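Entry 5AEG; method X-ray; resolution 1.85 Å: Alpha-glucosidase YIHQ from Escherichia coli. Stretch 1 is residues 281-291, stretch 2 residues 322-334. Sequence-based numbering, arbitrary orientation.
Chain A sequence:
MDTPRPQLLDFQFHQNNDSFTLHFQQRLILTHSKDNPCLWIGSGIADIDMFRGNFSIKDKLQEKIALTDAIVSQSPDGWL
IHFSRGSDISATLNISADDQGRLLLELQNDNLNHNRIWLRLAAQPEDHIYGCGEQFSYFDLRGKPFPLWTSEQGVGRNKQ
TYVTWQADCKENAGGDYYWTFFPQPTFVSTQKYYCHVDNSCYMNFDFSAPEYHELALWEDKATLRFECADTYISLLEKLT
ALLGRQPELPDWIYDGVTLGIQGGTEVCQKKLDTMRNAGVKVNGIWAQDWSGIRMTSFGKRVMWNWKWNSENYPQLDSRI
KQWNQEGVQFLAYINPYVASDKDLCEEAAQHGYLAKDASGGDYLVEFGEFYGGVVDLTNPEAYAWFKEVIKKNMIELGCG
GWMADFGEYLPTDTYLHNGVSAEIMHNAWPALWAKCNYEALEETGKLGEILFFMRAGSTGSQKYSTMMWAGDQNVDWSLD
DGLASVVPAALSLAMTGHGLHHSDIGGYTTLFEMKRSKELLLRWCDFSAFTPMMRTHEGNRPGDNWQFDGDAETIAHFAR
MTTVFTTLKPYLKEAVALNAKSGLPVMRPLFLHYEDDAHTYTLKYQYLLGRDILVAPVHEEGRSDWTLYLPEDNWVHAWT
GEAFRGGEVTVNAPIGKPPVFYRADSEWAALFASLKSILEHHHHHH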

# COMPACT_ATOMS: atom_id res chain seq x y z
N LYS A 281 -20.20 -11.19 -14.99
CA LYS A 281 -20.72 -10.71 -13.73
C LYS A 281 -20.10 -9.35 -13.47
O LYS A 281 -18.85 -9.28 -13.23
N VAL A 282 -20.94 -8.34 -13.45
CA VAL A 282 -20.52 -6.93 -13.36
C VAL A 282 -21.18 -6.35 -12.14
O VAL A 282 -22.42 -6.35 -12.05
N ASN A 283 -20.40 -5.86 -11.20
CA ASN A 283 -20.96 -5.27 -9.98
C ASN A 283 -20.92 -3.75 -9.97
O ASN A 283 -21.38 -3.08 -8.99
N GLY A 284 -20.31 -3.18 -11.01
CA GLY A 284 -20.01 -1.74 -10.95
C GLY A 284 -19.41 -1.16 -12.18
O GLY A 284 -18.82 -1.85 -13.00
N ILE A 285 -19.50 0.15 -12.24
CA ILE A 285 -18.83 1.01 -13.17
C ILE A 285 -18.03 2.08 -12.40
O ILE A 285 -18.58 2.80 -11.56
N TRP A 286 -16.79 2.19 -12.72
CA TRP A 286 -15.86 3.14 -12.07
C TRP A 286 -15.42 4.09 -13.21
O TRP A 286 -14.77 3.68 -14.17
N ALA A 287 -15.90 5.33 -13.14
CA ALA A 287 -15.70 6.33 -14.19
C ALA A 287 -14.97 7.51 -13.56
O ALA A 287 -15.59 8.43 -12.94
N GLN A 288 -13.66 7.51 -13.68
CA GLN A 288 -12.89 8.58 -13.04
C GLN A 288 -13.11 10.01 -13.66
O GLN A 288 -12.77 11.01 -12.98
N ASP A 289 -13.61 10.05 -14.90
CA ASP A 289 -13.96 11.35 -15.56
C ASP A 289 -15.37 11.88 -15.28
O ASP A 289 -15.78 12.79 -15.99
N TRP A 290 -15.99 11.42 -14.17
CA TRP A 290 -17.25 11.87 -13.68
C TRP A 290 -17.35 13.40 -13.49
O TRP A 290 -18.44 13.97 -13.58
N SER A 291 -16.20 14.00 -13.27
CA SER A 291 -15.97 15.43 -13.01
C SER A 291 -15.58 16.19 -14.28
O SER A 291 -15.44 17.41 -14.27
N GLN A 322 -31.00 3.82 -11.70
CA GLN A 322 -31.33 2.73 -12.57
C GLN A 322 -30.29 1.58 -12.45
O GLN A 322 -30.61 0.38 -12.31
N TRP A 323 -29.01 1.97 -12.47
CA TRP A 323 -27.97 0.92 -12.36
C TRP A 323 -28.06 0.20 -11.02
O TRP A 323 -27.95 -1.05 -10.96
N ASN A 324 -28.29 0.95 -9.95
CA ASN A 324 -28.38 0.35 -8.63
C ASN A 324 -29.54 -0.67 -8.62
O ASN A 324 -29.38 -1.81 -8.18
N GLN A 325 -30.68 -0.29 -9.19
CA GLN A 325 -31.79 -1.29 -9.39
C GLN A 325 -31.43 -2.55 -10.05
O GLN A 325 -32.04 -3.57 -9.74
N GLU A 326 -30.46 -2.52 -10.96
CA GLU A 326 -29.97 -3.71 -11.66
C GLU A 326 -28.73 -4.35 -11.00
O GLU A 326 -28.04 -5.16 -11.63
N GLY A 327 -28.38 -3.97 -9.79
CA GLY A 327 -27.19 -4.57 -9.12
C GLY A 327 -25.81 -4.00 -9.55
O GLY A 327 -24.81 -4.70 -9.50
N VAL A 328 -25.76 -2.72 -9.96
CA VAL A 328 -24.53 -2.06 -10.45
C VAL A 328 -24.37 -0.79 -9.66
O VAL A 328 -25.23 0.12 -9.64
N GLN A 329 -23.23 -0.73 -9.00
CA GLN A 329 -22.81 0.48 -8.26
C GLN A 329 -22.02 1.42 -9.16
O GLN A 329 -21.45 1.00 -10.19
N PHE A 330 -22.01 2.71 -8.80
CA PHE A 330 -21.25 3.70 -9.54
C PHE A 330 -20.14 4.20 -8.65
O PHE A 330 -20.38 4.60 -7.48
N LEU A 331 -18.94 4.18 -9.18
CA LEU A 331 -17.76 4.63 -8.43
C LEU A 331 -17.04 5.77 -9.12
O LEU A 331 -16.89 5.79 -10.36
N ALA A 332 -16.53 6.70 -8.35
CA ALA A 332 -15.94 7.94 -8.90
C ALA A 332 -14.51 8.13 -8.48
O ALA A 332 -13.82 7.16 -8.32
N TYR A 333 -14.01 9.36 -8.38
CA TYR A 333 -12.61 9.65 -8.17
C TYR A 333 -12.51 10.98 -7.43
O TYR A 333 -13.24 11.96 -7.78
N ILE A 334 -11.54 11.05 -6.52
CA ILE A 334 -11.18 12.26 -5.81
C ILE A 334 -9.71 12.19 -5.39
O ILE A 334 -9.14 11.08 -5.20

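Strands 282-286 and 329-334 run parallel, their axes 4.7 Å apart at closest approach, and the backbone ladder sets the face from which each paired side chain leaves. Gln329 N donates to Asn283 O (3.0 Å), Ile285 N to Gln329 O (3.0 Å), Leu331 N to Ile285 O (2.8 Å) and Ala287 N to Leu331 O (3.0 Å). This register puts Ile285 and Phe330 on one face of the sheet, and Trp286, Gln329 and Leu331 on the other.

Ile285 is covered most, by 102 Å². Its m,t rotamer (chi1 -65°, chi2 176°) extends CD1 over the face of Trp323, 3.7 Å from the six-membered ring centroid and 6° off the normal, while CG1 lies 4.0 Å from CG1 of Val328, itself a t rotamer. Phe330, with chi1 t and chi2 73°, carries its ring along the same face: CE1 is 3.7 Å from Ala287 CB, and CZ meets Trp290 CB at 4.1 Å, the latter at the ring edge.

On the other face, Trp286 (chi1 168°, t; chi2 54°) places CD1 3.8 Å from Leu331 CB and lets NE1 donate to Ala332 O at 3.0 Å, with the acceptor near the ring plane. Leu331 is m,p. Gln329, at m,m, starts on this face but its end leads away.

Beyond strand 282-286, a type I turn from Ala287 to Trp290 brings the second indole back. Trp290 adopts p (chi1 76°, chi2 -64°), so Ala332 CB sits 3.5 Å from the five-membered ring centroid, only 2° off the normal, while NE1 donates to Tyr333 O at 2.9 Å. The CA-to-CB bond of Tyr333 (chi1 175°, t) points toward stretch 1, and its CD2 lies 3.7 Å from OE1 of Gln288.

At the opposite end, one water donates to Asn283 O (2.9 Å) and Gly327 O (2.8 Å), bridging carbonyls whose oxygens lie 3.8 Å apart.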

# COMPACT_ATOMS: atom_id res chain seq x y z
CB LYS A 281 -20.39 -11.65 -12.56
CG LYS A 281 -20.73 -13.13 -12.76
CD LYS A 281 -22.17 -13.29 -13.17
CE LYS A 281 -22.61 -14.75 -13.00
NZ LYS A 281 -22.12 -15.51 -14.17
CB VAL A 282 -20.91 -6.10 -14.59
CG1 VAL A 282 -20.40 -4.66 -14.45
CG2 VAL A 282 -20.30 -6.64 -15.85
CB ASN A 283 -20.27 -5.82 -8.75
CG ASN A 283 -18.85 -5.28 -8.53
OD1 ASN A 283 -18.22 -4.72 -9.43
ND2 ASN A 283 -18.36 -5.44 -7.32
CB ILE A 285 -19.91 1.75 -14.00
CG1 ILE A 285 -20.68 0.69 -14.86
CG2 ILE A 285 -19.26 2.78 -14.92
CD1 ILE A 285 -21.80 1.31 -15.61
CB TRP A 286 -14.63 2.40 -11.52
CG TRP A 286 -13.57 3.40 -11.13
CD1 TRP A 286 -13.73 4.45 -10.28
CD2 TRP A 286 -12.27 3.53 -11.69
NE1 TRP A 286 -12.58 5.20 -10.22
CE2 TRP A 286 -11.65 4.65 -11.08
CE3 TRP A 286 -11.54 2.76 -12.55
CZ2 TRP A 286 -10.37 5.08 -11.44
CZ3 TRP A 286 -10.21 3.15 -12.85
CH2 TRP A 286 -9.68 4.32 -12.32
CB ALA A 287 -17.07 6.80 -14.74
CB GLN A 288 -11.43 8.24 -12.96
CG GLN A 288 -10.72 8.09 -14.30
CD GLN A 288 -9.21 7.92 -14.14
OE1 GLN A 288 -8.66 7.97 -13.03
NE2 GLN A 288 -8.52 7.86 -15.30
CB ASP A 289 -13.66 11.31 -17.12
CG ASP A 289 -14.48 10.33 -17.86
OD1 ASP A 289 -14.92 9.35 -17.21
OD2 ASP A 289 -14.76 10.54 -19.06
CB TRP A 290 -17.63 11.17 -12.41
CG TRP A 290 -16.89 11.67 -11.23
CD1 TRP A 290 -15.54 11.59 -11.03
CD2 TRP A 290 -17.41 12.42 -10.13
NE1 TRP A 290 -15.21 12.22 -9.86
CE2 TRP A 290 -16.33 12.77 -9.31
CE3 TRP A 290 -18.69 12.86 -9.78
CZ2 TRP A 290 -16.49 13.50 -8.09
CZ3 TRP A 290 -18.86 13.58 -8.56
CH2 TRP A 290 -17.74 13.89 -7.75
CB SER A 291 -14.88 15.50 -11.88
OG SER A 291 -13.60 15.04 -12.36
CB GLN A 322 -31.44 3.28 -13.98
CG GLN A 322 -31.62 2.23 -15.07
CD GLN A 322 -31.69 2.83 -16.48
OE1 GLN A 322 -32.30 3.90 -16.68
NE2 GLN A 322 -31.07 2.13 -17.49
CB TRP A 323 -26.53 1.56 -12.59
CG TRP A 323 -26.22 1.94 -14.02
CD1 TRP A 323 -26.74 1.42 -15.14
CD2 TRP A 323 -25.28 2.95 -14.46
NE1 TRP A 323 -26.18 2.01 -16.25
CE2 TRP A 323 -25.31 2.97 -15.85
CE3 TRP A 323 -24.44 3.84 -13.78
CZ2 TRP A 323 -24.48 3.79 -16.60
CZ3 TRP A 323 -23.65 4.71 -14.55
CH2 TRP A 323 -23.68 4.67 -15.93
CB ASN A 324 -28.59 1.39 -7.56
CG ASN A 324 -27.40 2.25 -7.31
OD1 ASN A 324 -26.23 2.06 -7.83
ND2 ASN A 324 -27.65 3.19 -6.51
CB GLN A 325 -32.99 -0.69 -10.13
CG GLN A 325 -33.85 0.13 -9.16
CD GLN A 325 -34.74 1.15 -9.88
OE1 GLN A 325 -35.11 0.95 -11.04
NE2 GLN A 325 -35.10 2.25 -9.19
CB GLU A 326 -29.60 -3.29 -13.07
CG GLU A 326 -30.75 -2.69 -13.86
CD GLU A 326 -30.31 -2.06 -15.17
OE1 GLU A 326 -29.07 -1.87 -15.43
OE2 GLU A 326 -31.24 -1.70 -15.93
CB VAL A 328 -24.61 -1.77 -11.96
CG1 VAL A 328 -23.40 -1.07 -12.51
CG2 VAL A 328 -24.87 -3.05 -12.72
CB GLN A 329 -21.94 0.03 -7.09
CG GLN A 329 -22.68 -0.70 -5.99
CD GLN A 329 -23.62 0.23 -5.20
OE1 GLN A 329 -23.33 1.37 -4.98
NE2 GLN A 329 -24.76 -0.24 -4.89
CB PHE A 330 -22.09 4.94 -9.97
CG PHE A 330 -21.31 5.91 -10.77
CD1 PHE A 330 -20.97 5.62 -12.08
CD2 PHE A 330 -20.83 7.07 -10.21
CE1 PHE A 330 -20.21 6.51 -12.82
CE2 PHE A 330 -20.06 7.95 -10.95
CZ PHE A 330 -19.74 7.66 -12.23
CB LEU A 331 -16.79 3.47 -8.17
CG LEU A 331 -17.21 2.31 -7.30
CD1 LEU A 331 -18.00 1.29 -8.09
CD2 LEU A 331 -16.00 1.60 -6.68
CB ALA A 332 -16.86 9.12 -8.55
CB TYR A 333 -11.89 9.76 -9.53
CG TYR A 333 -10.46 10.17 -9.47
CD1 TYR A 333 -10.09 11.53 -9.29
CD2 TYR A 333 -9.43 9.27 -9.64
CE1 TYR A 333 -8.75 11.90 -9.20
CE2 TYR A 333 -8.09 9.65 -9.57
CZ TYR A 333 -7.76 10.97 -9.33
OH TYR A 333 -6.48 11.35 -9.27
CB ILE A 334 -12.14 12.54 -4.62
CG1 ILE A 334 -11.79 13.93 -4.01
CG2 ILE A 334 -12.09 11.52 -3.50
CD1 ILE A 334 -12.89 14.43 -3.12
O HOH W 1 -23.30 -4.26 -7.20